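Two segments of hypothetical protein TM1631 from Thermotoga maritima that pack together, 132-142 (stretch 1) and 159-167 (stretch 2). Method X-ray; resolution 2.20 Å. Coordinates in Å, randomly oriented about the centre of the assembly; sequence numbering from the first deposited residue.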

# COMPACT_ATOMS: atom_id res chain seq x y z
N LYS A 132 -4.96 10.08 -15.56
CA LYS A 132 -4.56 11.49 -15.53
C LYS A 132 -5.63 12.39 -14.93
O LYS A 132 -6.81 12.07 -14.95
CB LYS A 132 -4.26 11.99 -16.95
CG LYS A 132 -3.19 11.22 -17.71
CD LYS A 132 -3.20 11.63 -19.18
CE LYS A 132 -1.96 11.16 -19.93
NZ LYS A 132 -1.49 9.80 -19.49
N PHE A 133 -5.20 13.53 -14.42
CA PHE A 133 -6.11 14.53 -13.88
C PHE A 133 -7.01 15.06 -14.99
O PHE A 133 -6.53 15.65 -15.97
CB PHE A 133 -5.35 15.69 -13.24
CG PHE A 133 -6.26 16.73 -12.65
CD1 PHE A 133 -6.81 17.72 -13.44
CD2 PHE A 133 -6.58 16.70 -11.30
CE1 PHE A 133 -7.66 18.67 -12.91
CE2 PHE A 133 -7.43 17.64 -10.76
CZ PHE A 133 -7.97 18.64 -11.57
N SER A 134 -8.31 14.84 -14.83
CA SER A 134 -9.33 15.38 -15.74
C SER A 134 -10.62 15.48 -14.96
O SER A 134 -10.74 14.90 -13.88
CB SER A 134 -9.52 14.49 -16.97
OG SER A 134 -10.13 13.25 -16.63
N ARG A 135 -11.58 16.21 -15.50
CA ARG A 135 -12.87 16.38 -14.84
C ARG A 135 -13.59 15.04 -14.75
O ARG A 135 -14.20 14.73 -13.74
CB ARG A 135 -13.73 17.41 -15.57
CG ARG A 135 -14.91 17.92 -14.75
CD ARG A 135 -16.07 18.43 -15.62
NE ARG A 135 -16.65 17.39 -16.50
CZ ARG A 135 -17.43 16.38 -16.11
NH1 ARG A 135 -17.76 16.21 -14.82
NH2 ARG A 135 -17.88 15.51 -17.01
N LYS A 136 -13.50 14.23 -15.81
CA LYS A 136 -14.17 12.91 -15.84
C LYS A 136 -13.56 11.89 -14.86
O LYS A 136 -14.29 11.08 -14.26
CB LYS A 136 -14.17 12.35 -17.27
N ASN A 137 -12.24 11.93 -14.69
CA ASN A 137 -11.54 11.06 -13.76
C ASN A 137 -11.75 11.45 -12.30
O ASN A 137 -11.76 10.58 -11.42
CB ASN A 137 -10.05 11.02 -14.08
CG ASN A 137 -9.75 10.13 -15.27
OD1 ASN A 137 -10.58 9.33 -15.69
ND2 ASN A 137 -8.54 10.26 -15.81
N VAL A 138 -11.92 12.74 -12.03
CA VAL A 138 -12.34 13.20 -10.70
C VAL A 138 -13.78 12.75 -10.44
O VAL A 138 -14.10 12.31 -9.34
CB VAL A 138 -12.25 14.73 -10.55
CG1 VAL A 138 -12.87 15.18 -9.22
CG2 VAL A 138 -10.81 15.20 -10.65
N GLU A 139 -14.64 12.89 -11.44
CA GLU A 139 -15.99 12.37 -11.35
C GLU A 139 -15.94 10.88 -11.00
O GLU A 139 -16.70 10.41 -10.16
CB GLU A 139 -16.78 12.60 -12.65
CG GLU A 139 -18.26 12.25 -12.53
CD GLU A 139 -19.08 12.63 -13.76
OE1 GLU A 139 -18.49 13.00 -14.80
OE2 GLU A 139 -20.33 12.56 -13.68
N TYR A 140 -15.02 10.16 -11.64
CA TYR A 140 -14.86 8.73 -11.36
C TYR A 140 -14.49 8.47 -9.90
O TYR A 140 -14.99 7.53 -9.29
CB TYR A 140 -13.82 8.09 -12.30
CG TYR A 140 -13.66 6.62 -12.05
CD1 TYR A 140 -14.50 5.70 -12.66
CD2 TYR A 140 -12.70 6.14 -11.16
CE1 TYR A 140 -14.39 4.34 -12.40
CE2 TYR A 140 -12.57 4.78 -10.91
CZ TYR A 140 -13.42 3.88 -11.54
OH TYR A 140 -13.31 2.52 -11.30
N LEU A 141 -13.61 9.30 -9.35
CA LEU A 141 -13.23 9.18 -7.94
C LEU A 141 -14.43 9.42 -7.01
O LEU A 141 -14.54 8.80 -5.96
CB LEU A 141 -12.07 10.13 -7.60
CG LEU A 141 -10.66 9.83 -8.17
CD1 LEU A 141 -9.67 10.92 -7.76
CD2 LEU A 141 -10.13 8.47 -7.75
N GLU A 142 -15.33 10.32 -7.41
CA GLU A 142 -16.59 10.51 -6.67
C GLU A 142 -17.48 9.25 -6.73
O GLU A 142 -18.14 8.92 -5.75
CB GLU A 142 -17.33 11.74 -7.20
CG GLU A 142 -18.79 11.87 -6.76
CD GLU A 142 -18.96 11.99 -5.27
OE1 GLU A 142 -17.96 11.99 -4.54
OE2 GLU A 142 -20.12 12.09 -4.81
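Stretch 2 (159-167) YSWDREETY

Stretch 2 runs past stretch 1 as a short 3-10 segment, Tyr159 to Trp161, then a turn that leads into a helix continuing beyond Tyr167. The backbones come closest where Phe133 faces Trp161, CA to CA 5.2 Å, and have opened to 8.3 Å between the CA atoms of Val138 and Thr166. The two chains thus advance in the same sense, with large side chains filling the widening gap.

Lys132 begins the contact with its backbone: its O lies 3.3 Å from CZ2 of Trp161, while its CA-to-CB bond points away overall, though CB still lies 3.8 Å from OG of Ser160. That same O accepts a 2.6 Å hydrogen bond from ND2 of Asn137, which ties the loop to the first turn of the helix it precedes.

Phe133 is the centre of the arrangement. Its N donates to OG of Ser160 at 3.0 Å, almost perfectly straight, fixing the loop to the 3-10 segment. Its CA sits over the six-membered ring of Trp161, 3.7 Å from the centroid, and its ring, with chi1 t, turns an edge toward the same indole face, planes at 74° and CD2 3.5 Å from CE3 of Trp161. Arg163 covers a face of the phenyl: CD lies 3.5 Å from the ring centroid and the guanidinium stacks nearly flat, planes at 17°. A salt bridge joins NH2 of Arg163 to OE2 of Glu165 at 3.1 Å, engaging the guanidinium that lies on the phenyl.

Ser134 then caps the helix, its OG accepting from N of Asn137 at 3.2 Å. From here only one side of the helix reaches Trp161: CB of Asn137 meets CZ2 at the indole edge, CG2 of Val138 approaches CZ3, and CD1 of Leu141 approaches CH2, each at 4.0 Å. The rule is economical: one hydrogen bond, from a backbone N to a serine OG, joins the stretches, and two interlocked aromatics supply most of the buried surface.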

# COMPACT_ATOMS: atom_id res chain seq x y z
N TYR A 159 1.93 12.73 -12.90
CA TYR A 159 2.27 14.06 -12.40
C TYR A 159 1.10 15.07 -12.38
O TYR A 159 1.00 15.89 -11.46
CB TYR A 159 3.45 14.64 -13.22
CG TYR A 159 3.06 15.14 -14.60
CD1 TYR A 159 2.88 14.25 -15.67
CD2 TYR A 159 2.85 16.49 -14.84
CE1 TYR A 159 2.52 14.69 -16.93
CE2 TYR A 159 2.48 16.95 -16.10
CZ TYR A 159 2.31 16.05 -17.14
OH TYR A 159 1.94 16.50 -18.39
N SER A 160 0.23 15.00 -13.39
CA SER A 160 -0.92 15.90 -13.55
C SER A 160 -1.79 16.06 -12.30
O SER A 160 -2.52 17.05 -12.18
CB SER A 160 -1.80 15.41 -14.71
OG SER A 160 -2.25 14.08 -14.48
N TRP A 161 -1.70 15.09 -11.39
CA TRP A 161 -2.51 15.07 -10.18
C TRP A 161 -1.98 15.93 -9.03
O TRP A 161 -2.72 16.20 -8.08
CB TRP A 161 -2.68 13.62 -9.69
CG TRP A 161 -3.61 12.79 -10.53
CD1 TRP A 161 -3.27 11.84 -11.44
CD2 TRP A 161 -5.05 12.82 -10.51
NE1 TRP A 161 -4.39 11.29 -12.00
CE2 TRP A 161 -5.50 11.87 -11.45
CE3 TRP A 161 -5.99 13.57 -9.79
CZ2 TRP A 161 -6.85 11.65 -11.69
CZ3 TRP A 161 -7.34 13.34 -10.03
CH2 TRP A 161 -7.75 12.38 -10.97
N ASP A 162 -0.72 16.34 -9.07
CA ASP A 162 -0.13 17.11 -7.95
C ASP A 162 -0.50 18.59 -8.01
O ASP A 162 0.36 19.44 -8.25
CB ASP A 162 1.40 16.94 -7.87
CG ASP A 162 2.02 17.76 -6.73
OD1 ASP A 162 1.45 17.74 -5.62
OD2 ASP A 162 3.05 18.44 -6.94
N ARG A 163 -1.77 18.87 -7.75
CA ARG A 163 -2.31 20.23 -7.82
C ARG A 163 -3.33 20.41 -6.71
O ARG A 163 -3.85 19.44 -6.18
CB ARG A 163 -2.93 20.49 -9.21
CG ARG A 163 -3.95 19.46 -9.65
CD ARG A 163 -4.42 19.69 -11.08
NE ARG A 163 -5.09 20.98 -11.25
CZ ARG A 163 -5.44 21.52 -12.42
NH1 ARG A 163 -5.18 20.90 -13.56
NH2 ARG A 163 -6.04 22.70 -12.44
N GLU A 164 -3.62 21.65 -6.35
CA GLU A 164 -4.41 21.92 -5.15
C GLU A 164 -5.80 21.30 -5.20
O GLU A 164 -6.27 20.75 -4.21
CB GLU A 164 -4.53 23.43 -4.89
CG GLU A 164 -5.09 23.78 -3.51
CD GLU A 164 -4.41 23.02 -2.36
OE1 GLU A 164 -3.16 22.87 -2.37
OE2 GLU A 164 -5.13 22.57 -1.44
N GLU A 165 -6.43 21.38 -6.35
CA GLU A 165 -7.78 20.83 -6.55
C GLU A 165 -7.87 19.37 -6.11
O GLU A 165 -8.91 18.94 -5.59
CB GLU A 165 -8.18 20.95 -8.03
CG GLU A 165 -8.56 22.38 -8.47
CD GLU A 165 -7.44 23.13 -9.19
OE1 GLU A 165 -6.24 23.00 -8.84
OE2 GLU A 165 -7.79 23.89 -10.13
N THR A 166 -6.79 18.61 -6.32
CA THR A 166 -6.76 17.18 -5.98
C THR A 166 -6.84 16.95 -4.47
O THR A 166 -7.56 16.07 -4.02
CB THR A 166 -5.52 16.49 -6.54
OG1 THR A 166 -5.54 16.56 -7.97
CG2 THR A 166 -5.47 15.04 -6.11
N TYR A 167 -6.11 17.75 -3.70
CA TYR A 167 -6.10 17.63 -2.24
C TYR A 167 -7.39 18.15 -1.62
O TYR A 167 -7.87 17.60 -0.64
CB TYR A 167 -4.89 18.36 -1.65
CG TYR A 167 -3.61 17.77 -2.14
CD1 TYR A 167 -3.06 16.66 -1.51
CD2 TYR A 167 -2.99 18.25 -3.28
CE1 TYR A 167 -1.91 16.06 -1.98
CE2 TYR A 167 -1.84 17.67 -3.77
CZ TYR A 167 -1.29 16.57 -3.11
OH TYR A 167 -0.14 16.00 -3.58